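Local coordinates for protein Niban 2 (Homo sapiens, PDB 7CTP), which may suppress apoptosis and may promote melanoma cell invasion in vitro, as a myristoylated PH-domain protein of the Niban family, at residues A[364-376]-A[464-476]. Sequence-based numbering, arbitrary orientation.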
ATOM      1  N   PHE A 364      13.641  -9.986 -16.932  1.00 28.17           N
ATOM      2  CA  PHE A 364      13.087  -9.567 -18.216  1.00 26.89           C
ATOM      3  C   PHE A 364      13.993 -10.006 -19.359  1.00 27.35           C
ATOM      4  O   PHE A 364      13.535 -10.597 -20.344  1.00 26.41           O
ATOM      5  CB  PHE A 364      12.916  -8.050 -18.217  1.00 26.30           C
ATOM      6  CG  PHE A 364      12.542  -7.478 -19.553  1.00 29.42           C
ATOM      7  CD1 PHE A 364      11.328  -7.792 -20.144  1.00 29.46           C
ATOM      8  CD2 PHE A 364      13.406  -6.620 -20.212  1.00 33.27           C
ATOM      9  CE1 PHE A 364      10.982  -7.262 -21.377  1.00 29.14           C
ATOM     10  CE2 PHE A 364      13.068  -6.085 -21.443  1.00 29.04           C
ATOM     11  CZ  PHE A 364      11.858  -6.406 -22.023  1.00 30.40           C
ATOM     12  N   PHE A 365      15.289  -9.734 -19.221  1.00 29.51           N
ATOM     13  CA  PHE A 365      16.277 -10.095 -20.237  1.00 30.56           C
ATOM     14  C   PHE A 365      16.283 -11.597 -20.500  1.00 31.70           C
ATOM     15  O   PHE A 365      16.339 -12.032 -21.658  1.00 29.02           O
ATOM     16  CB  PHE A 365      17.651  -9.616 -19.778  1.00 31.07           C
ATOM     17  CG  PHE A 365      18.731  -9.737 -20.810  1.00 32.63           C
ATOM     18  CD1 PHE A 365      19.000  -8.686 -21.666  1.00 41.74           C
ATOM     19  CD2 PHE A 365      19.504 -10.883 -20.898  1.00 32.73           C
ATOM     20  CE1 PHE A 365      20.004  -8.777 -22.613  1.00 43.15           C
ATOM     21  CE2 PHE A 365      20.512 -10.973 -21.846  1.00 38.27           C
ATOM     22  CZ  PHE A 365      20.757  -9.922 -22.701  1.00 34.65           C
ATOM     23  N   LYS A 366      16.217 -12.403 -19.433  1.00 29.93           N
ATOM     24  CA  LYS A 366      16.214 -13.855 -19.583  1.00 28.22           C
ATOM     25  C   LYS A 366      14.962 -14.342 -20.302  1.00 36.36           C
ATOM     26  O   LYS A 366      15.040 -15.212 -21.178  1.00 31.50           O
ATOM     27  CB  LYS A 366      16.333 -14.521 -18.213  1.00 28.75           C
ATOM     28  CG  LYS A 366      16.042 -16.013 -18.224  1.00 35.89           C
ATOM     29  CD  LYS A 366      16.138 -16.597 -16.826  1.00 41.16           C
ATOM     30  CE  LYS A 366      15.429 -17.933 -16.758  1.00 40.76           C
ATOM     31  NZ  LYS A 366      15.882 -18.814 -17.869  1.00 49.65           N
ATOM     32  N   GLU A 367      13.798 -13.782 -19.957  1.00 27.54           N
ATOM     33  CA  GLU A 367      12.556 -14.257 -20.553  1.00 26.67           C
ATOM     34  C   GLU A 367      12.488 -13.901 -22.032  1.00 25.68           C
ATOM     35  O   GLU A 367      12.024 -14.705 -22.851  1.00 29.12           O
ATOM     36  CB  GLU A 367      11.363 -13.682 -19.789  1.00 28.04           C
ATOM     37  CG  GLU A 367      11.217 -14.274 -18.398  1.00 30.70           C
ATOM     38  CD  GLU A 367      11.014 -15.776 -18.428  1.00 36.34           C
ATOM     39  OE1 GLU A 367      10.153 -16.253 -19.198  1.00 40.06           O
ATOM     40  OE2 GLU A 367      11.723 -16.477 -17.679  1.00 34.92           O
ATOM     41  N   VAL A 368      12.970 -12.713 -22.398  1.00 24.70           N
ATOM     42  CA  VAL A 368      13.000 -12.335 -23.808  1.00 30.87           C
ATOM     43  C   VAL A 368      13.972 -13.228 -24.572  1.00 32.81           C
ATOM     44  O   VAL A 368      13.683 -13.676 -25.692  1.00 35.58           O
ATOM     45  CB  VAL A 368      13.358 -10.845 -23.953  1.00 34.54           C
ATOM     46  CG1 VAL A 368      13.713 -10.523 -25.396  1.00 37.05           C
ATOM     47  CG2 VAL A 368      12.191  -9.974 -23.480  1.00 33.56           C
ATOM     48  N   THR A 369      15.124 -13.523 -23.968  1.00 27.69           N
ATOM     49  CA  THR A 369      16.095 -14.400 -24.616  1.00 29.19           C
ATOM     50  C   THR A 369      15.547 -15.810 -24.763  1.00 36.75           C
ATOM     51  O   THR A 369      15.735 -16.456 -25.802  1.00 36.52           O
ATOM     52  CB  THR A 369      17.406 -14.406 -23.834  1.00 35.26           C
ATOM     53  OG1 THR A 369      17.844 -13.056 -23.634  1.00 33.72           O
ATOM     54  CG2 THR A 369      18.480 -15.161 -24.614  1.00 43.04           C
ATOM     55  N   ASP A 370      14.857 -16.305 -23.733  1.00 31.55           N
ATOM     56  CA  ASP A 370      14.230 -17.616 -23.839  1.00 39.77           C
ATOM     57  C   ASP A 370      13.219 -17.647 -24.981  1.00 37.80           C
ATOM     58  O   ASP A 370      13.135 -18.641 -25.710  1.00 43.26           O
ATOM     59  CB  ASP A 370      13.575 -18.003 -22.514  1.00 39.34           C
ATOM     60  CG  ASP A 370      14.573 -18.554 -21.511  1.00 45.26           C
ATOM     61  OD1 ASP A 370      15.759 -18.697 -21.873  1.00 41.73           O
ATOM     62  OD2 ASP A 370      14.177 -18.835 -20.360  1.00 54.25           O
ATOM     63  N   MET A 371      12.461 -16.559 -25.170  1.00 31.46           N
ATOM     64  CA  MET A 371      11.588 -16.465 -26.340  1.00 38.44           C
ATOM     65  C   MET A 371      12.394 -16.470 -27.632  1.00 48.39           C
ATOM     66  O   MET A 371      12.024 -17.138 -28.605  1.00 56.82           O
ATOM     67  CB  MET A 371      10.728 -15.206 -26.268  1.00 39.87           C
ATOM     68  CG  MET A 371      10.071 -14.872 -27.610  1.00 46.19           C
ATOM     69  SD  MET A 371       9.373 -13.223 -27.636  1.00 55.82           S
ATOM     70  CE  MET A 371       8.378 -13.307 -26.158  1.00 45.53           C
ATOM     71  N   ASN A 372      13.504 -15.730 -27.654  1.00 41.58           N
ATOM     72  CA  ASN A 372      14.345 -15.665 -28.844  1.00 49.70           C
ATOM     73  C   ASN A 372      14.884 -17.041 -29.213  1.00 53.45           C
ATOM     74  O   ASN A 372      14.934 -17.401 -30.395  1.00 59.29           O
ATOM     75  CB  ASN A 372      15.491 -14.686 -28.601  1.00 46.66           C
ATOM     76  CG  ASN A 372      15.968 -14.022 -29.868  1.00 63.06           C
ATOM     77  OD1 ASN A 372      15.255 -13.975 -30.870  1.00 55.79           O
ATOM     78  ND2 ASN A 372      17.182 -13.494 -29.828  1.00 72.00           N
ATOM     79  N   LEU A 373      15.286 -17.823 -28.208  1.00 46.39           N
ATOM     80  CA  LEU A 373      15.744 -19.186 -28.450  1.00 51.15           C
ATOM     81  C   LEU A 373      14.653 -20.030 -29.092  1.00 58.39           C
ATOM     82  O   LEU A 373      14.937 -20.893 -29.931  1.00 52.21           O
ATOM     83  CB  LEU A 373      16.201 -19.821 -27.140  1.00 44.78           C
ATOM     84  CG  LEU A 373      16.702 -21.259 -27.230  1.00 50.38           C
ATOM     85  CD1 LEU A 373      18.091 -21.333 -26.648  1.00 56.94           C
ATOM     86  CD2 LEU A 373      15.751 -22.212 -26.512  1.00 49.26           C
ATOM     87  N   ASN A 374      13.397 -19.800 -28.708  1.00 41.93           N
ATOM     88  CA  ASN A 374      12.307 -20.567 -29.297  1.00 50.03           C
ATOM     89  C   ASN A 374      12.136 -20.230 -30.772  1.00 55.93           C
ATOM     90  O   ASN A 374      11.880 -21.117 -31.595  1.00 55.91           O
ATOM     91  CB  ASN A 374      11.009 -20.313 -28.538  1.00 56.70           C
ATOM     92  CG  ASN A 374      10.946 -21.061 -27.225  1.00 54.48           C
ATOM     93  OD1 ASN A 374      11.770 -21.934 -26.952  1.00 61.57           O
ATOM     94  ND2 ASN A 374       9.964 -20.720 -26.400  1.00 51.76           N
ATOM     95  N   VAL A 375      12.301 -18.958 -31.135  1.00 50.92           N
ATOM     96  CA  VAL A 375      12.158 -18.572 -32.536  1.00 45.10           C
ATOM     97  C   VAL A 375      13.246 -19.221 -33.382  1.00 57.22           C
ATOM     98  O   VAL A 375      12.985 -19.721 -34.484  1.00 51.69           O
ATOM     99  CB  VAL A 375      12.171 -17.038 -32.667  1.00 50.01           C
ATOM    100  CG1 VAL A 375      12.339 -16.638 -34.131  1.00 50.14           C
ATOM    101  CG2 VAL A 375      10.886 -16.462 -32.089  1.00 54.87           C
ATOM    102  N   ILE A 376      14.477 -19.236 -32.873  1.00 43.65           N
ATOM    103  CA  ILE A 376      15.569 -19.876 -33.593  1.00 54.84           C
ATOM    104  C   ILE A 376      15.302 -21.369 -33.750  1.00 58.61           C
ATOM    105  O   ILE A 376      15.569 -21.955 -34.807  1.00 68.69           O
ATOM    106  CB  ILE A 376      16.901 -19.595 -32.875  1.00 54.06           C
ATOM    107  CG1 ILE A 376      17.295 -18.126 -33.075  1.00 51.60           C
ATOM    108  CG2 ILE A 376      17.998 -20.536 -33.365  1.00 51.32           C
ATOM    109  CD1 ILE A 376      18.608 -17.752 -32.465  1.00 47.19           C
ATOM    110  N   LEU A 464      14.722 -12.800 -37.756  1.00 82.17           N
ATOM    111  CA  LEU A 464      13.848 -12.284 -36.707  1.00 86.97           C
ATOM    112  C   LEU A 464      14.613 -12.062 -35.408  1.00 76.62           C
ATOM    113  O   LEU A 464      14.357 -11.089 -34.688  1.00 72.70           O
ATOM    114  CB  LEU A 464      12.665 -13.234 -36.489  1.00 80.91           C
ATOM    115  CG  LEU A 464      11.644 -12.889 -35.396  1.00 84.32           C
ATOM    116  CD1 LEU A 464      11.295 -11.414 -35.419  1.00 81.96           C
ATOM    117  CD2 LEU A 464      10.384 -13.735 -35.528  1.00 78.99           C
ATOM    118  N   CYS A 465      15.568 -12.942 -35.095  1.00 73.10           N
ATOM    119  CA  CYS A 465      16.279 -12.819 -33.827  1.00 75.27           C
ATOM    120  C   CYS A 465      17.154 -11.576 -33.774  1.00 75.63           C
ATOM    121  O   CYS A 465      17.596 -11.192 -32.687  1.00 68.65           O
ATOM    122  CB  CYS A 465      17.118 -14.068 -33.550  1.00 69.49           C
ATOM    123  SG  CYS A 465      17.851 -14.844 -34.997  1.00 83.02           S
ATOM    124  N   LYS A 466      17.393 -10.924 -34.913  1.00 67.19           N
ATOM    125  CA  LYS A 466      18.114  -9.658 -34.880  1.00 66.41           C
ATOM    126  C   LYS A 466      17.197  -8.498 -34.517  1.00 62.98           C
ATOM    127  O   LYS A 466      17.606  -7.583 -33.794  1.00 54.47           O
ATOM    128  CB  LYS A 466      18.787  -9.389 -36.219  1.00 73.49           C
ATOM    129  CG  LYS A 466      19.411  -8.008 -36.289  1.00 78.13           C
ATOM    130  CD  LYS A 466      19.430  -7.503 -37.701  1.00 87.81           C
ATOM    131  CE  LYS A 466      18.357  -6.477 -37.987  1.00 81.57           C
ATOM    132  NZ  LYS A 466      18.872  -5.085 -37.840  1.00 78.06           N
ATOM    133  N   SER A 467      15.961  -8.506 -35.014  1.00 59.26           N
ATOM    134  CA  SER A 467      15.030  -7.451 -34.636  1.00 66.91           C
ATOM    135  C   SER A 467      14.542  -7.647 -33.204  1.00 50.40           C
ATOM    136  O   SER A 467      14.382  -6.674 -32.459  1.00 50.82           O
ATOM    137  CB  SER A 467      13.866  -7.376 -35.629  1.00 71.73           C
ATOM    138  OG  SER A 467      13.068  -8.548 -35.602  1.00 70.78           O
ATOM    139  N   ILE A 468      14.332  -8.902 -32.791  1.00 60.86           N
ATOM    140  CA  ILE A 468      14.015  -9.161 -31.386  1.00 52.69           C
ATOM    141  C   ILE A 468      15.106  -8.596 -30.482  1.00 48.86           C
ATOM    142  O   ILE A 468      14.828  -7.852 -29.535  1.00 42.93           O
ATOM    143  CB  ILE A 468      13.805 -10.667 -31.140  1.00 48.30           C
ATOM    144  CG1 ILE A 468      12.390 -11.087 -31.549  1.00 54.10           C
ATOM    145  CG2 ILE A 468      14.032 -11.000 -29.671  1.00 48.82           C
ATOM    146  CD1 ILE A 468      12.109 -12.560 -31.365  1.00 57.06           C
ATOM    147  N   GLN A 469      16.368  -8.918 -30.782  1.00 44.45           N
ATOM    148  CA  GLN A 469      17.453  -8.429 -29.937  1.00 50.29           C
ATOM    149  C   GLN A 469      17.610  -6.916 -30.037  1.00 43.69           C
ATOM    150  O   GLN A 469      18.040  -6.281 -29.070  1.00 38.40           O
ATOM    151  CB  GLN A 469      18.766  -9.143 -30.274  1.00 48.32           C
ATOM    152  CG  GLN A 469      18.895 -10.527 -29.626  1.00 60.25           C
ATOM    153  CD  GLN A 469      20.150 -11.284 -30.040  1.00 74.25           C
ATOM    154  OE1 GLN A 469      20.282 -12.481 -29.772  1.00 79.05           O
ATOM    155  NE2 GLN A 469      21.085 -10.587 -30.684  1.00 63.94           N
ATOM    156  N   ARG A 470      17.246  -6.314 -31.173  1.00 41.49           N
ATOM    157  CA  ARG A 470      17.326  -4.858 -31.278  1.00 52.05           C
ATOM    158  C   ARG A 470      16.184  -4.183 -30.537  1.00 41.46           C
ATOM    159  O   ARG A 470      16.382  -3.139 -29.906  1.00 36.26           O
ATOM    160  CB  ARG A 470      17.326  -4.406 -32.740  1.00 47.28           C
ATOM    161  CG  ARG A 470      18.708  -4.093 -33.291  1.00 65.58           C
ATOM    162  CD  ARG A 470      18.688  -4.045 -34.812  1.00 68.05           C
ATOM    163  NE  ARG A 470      17.654  -3.155 -35.341  1.00 76.68           N
ATOM    164  CZ  ARG A 470      16.588  -3.558 -36.029  1.00 78.75           C
ATOM    165  NH1 ARG A 470      15.710  -2.669 -36.476  1.00 79.39           N
ATOM    166  NH2 ARG A 470      16.382  -4.848 -36.252  1.00 68.82           N
ATOM    167  N   VAL A 471      14.979  -4.750 -30.628  1.00 38.03           N
ATOM    168  CA  VAL A 471      13.863  -4.244 -29.837  1.00 36.97           C
ATOM    169  C   VAL A 471      14.160  -4.399 -28.350  1.00 38.77           C
ATOM    170  O   VAL A 471      13.870  -3.504 -27.543  1.00 36.15           O
ATOM    171  CB  VAL A 471      12.564  -4.964 -30.240  1.00 43.76           C
ATOM    172  CG1 VAL A 471      11.447  -4.664 -29.239  1.00 38.67           C
ATOM    173  CG2 VAL A 471      12.151  -4.563 -31.650  1.00 50.49           C
ATOM    174  N   LEU A 472      14.753  -5.535 -27.969  1.00 31.78           N
ATOM    175  CA  LEU A 472      15.114  -5.766 -26.574  1.00 36.73           C
ATOM    176  C   LEU A 472      16.111  -4.722 -26.091  1.00 34.35           C
ATOM    177  O   LEU A 472      15.957  -4.153 -25.006  1.00 34.03           O
ATOM    178  CB  LEU A 472      15.671  -7.184 -26.405  1.00 32.44           C
ATOM    179  CG  LEU A 472      16.331  -7.538 -25.072  1.00 35.79           C
ATOM    180  CD1 LEU A 472      15.309  -7.489 -23.932  1.00 29.57           C
ATOM    181  CD2 LEU A 472      16.991  -8.900 -25.123  1.00 32.51           C
ATOM    182  N   GLU A 473      17.132  -4.436 -26.903  1.00 31.25           N
ATOM    183  CA  GLU A 473      18.125  -3.444 -26.505  1.00 32.44           C
ATOM    184  C   GLU A 473      17.499  -2.058 -26.364  1.00 34.16           C
ATOM    185  O   GLU A 473      17.895  -1.278 -25.489  1.00 38.35           O
ATOM    186  CB  GLU A 473      19.281  -3.430 -27.508  1.00 44.93           C
ATOM    187  CG  GLU A 473      20.621  -2.969 -26.943  1.00 50.65           C
ATOM    188  CD  GLU A 473      21.113  -3.815 -25.771  1.00 56.14           C
ATOM    189  OE1 GLU A 473      20.985  -5.059 -25.816  1.00 57.49           O
ATOM    190  OE2 GLU A 473      21.633  -3.220 -24.799  1.00 66.58           O
ATOM    191  N   ARG A 474      16.507  -1.740 -27.205  1.00 33.49           N
ATOM    192  CA  ARG A 474      15.808  -0.462 -27.081  1.00 31.47           C
ATOM    193  C   ARG A 474      14.988  -0.399 -25.799  1.00 32.08           C
ATOM    194  O   ARG A 474      14.928   0.650 -25.145  1.00 33.29           O
ATOM    195  CB  ARG A 474      14.893  -0.228 -28.280  1.00 34.62           C
ATOM    196  CG  ARG A 474      15.575   0.362 -29.494  1.00 46.09           C
ATOM    197  CD  ARG A 474      14.614   0.438 -30.670  1.00 54.49           C
ATOM    198  NE  ARG A 474      13.568   1.441 -30.479  1.00 47.78           N
ATOM    199  CZ  ARG A 474      12.353   1.361 -31.014  1.00 46.08           C
ATOM    200  NH1 ARG A 474      12.028   0.321 -31.773  1.00 46.68           N
ATOM    201  NH2 ARG A 474      11.459   2.318 -30.791  1.00 43.30           N
ATOM    202  N   VAL A 475      14.318  -1.498 -25.451  1.00 33.67           N
ATOM    203  CA  VAL A 475      13.488  -1.509 -24.250  1.00 35.61           C
ATOM    204  C   VAL A 475      14.362  -1.447 -23.003  1.00 30.87           C
ATOM    205  O   VAL A 475      14.011  -0.797 -22.011  1.00 30.23           O
ATOM    206  CB  VAL A 475      12.561  -2.741 -24.261  1.00 30.76           C
ATOM    207  CG1 VAL A 475      11.759  -2.844 -22.960  1.00 28.15           C
ATOM    208  CG2 VAL A 475      11.622  -2.665 -25.454  1.00 33.87           C
ATOM    209  N   LEU A 476      15.525  -2.099 -23.041  1.00 27.36           N
ATOM    210  CA  LEU A 476      16.441  -2.046 -21.906  1.00 29.39           C
ATOM    211  C   LEU A 476      16.919  -0.622 -21.629  1.00 32.15           C
ATOM    212  O   LEU A 476      17.072  -0.229 -20.464  1.00 32.32           O
ATOM    213  CB  LEU A 476      17.630  -2.977 -22.148  1.00 32.03           C
ATOM    214  CG  LEU A 476      17.359  -4.482 -22.101  1.00 29.03           C
ATOM    215  CD1 LEU A 476      18.600  -5.254 -22.561  1.00 31.78           C
ATOM    216  CD2 LEU A 476      16.913  -4.942 -20.703  1.00 33.17           C
TER
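L472 meets F364, F365 and V368 where helices 342-378 and 464-511 pack as an antiparallel helix pair in the helical part of the protein; the N-to-C directions of the two segments are 171° apart and their axes approach to 9.9 Å. The two methyls of L472 divide the work: CD1 lies 3.6 Å from F364 CE2, whereas CD2 turns to F365 CE1 at 3.9 Å, and V368 CG1 touches both. L476 extends this patch, its CD1 reaching the edge of the F365 ring, near the ring plane, 3.6 Å from CD1 of that ring. Both phenylalanines hold CG anti to the backbone N, which carries their rings to the leucines. At the other end V375 CG1 packs on L464 CD2, and I376 CG1 lies 3.8 Å from C465 SG. Between the apolar ends sits N372, its amide plane 72° from that of Q469; no hydrogen bond crosses the interface. N372 OD1 is buried without a polar partner, facing C465 CB at 3.3 Å and I468 CG2 at 3.4 Å. F447 of helix 422-455 touches V368 and V471, while M388 and L391 of helix 384-391 meet M371. Within its helix, T369 OG1 donates to F365 O at 2.7 Å.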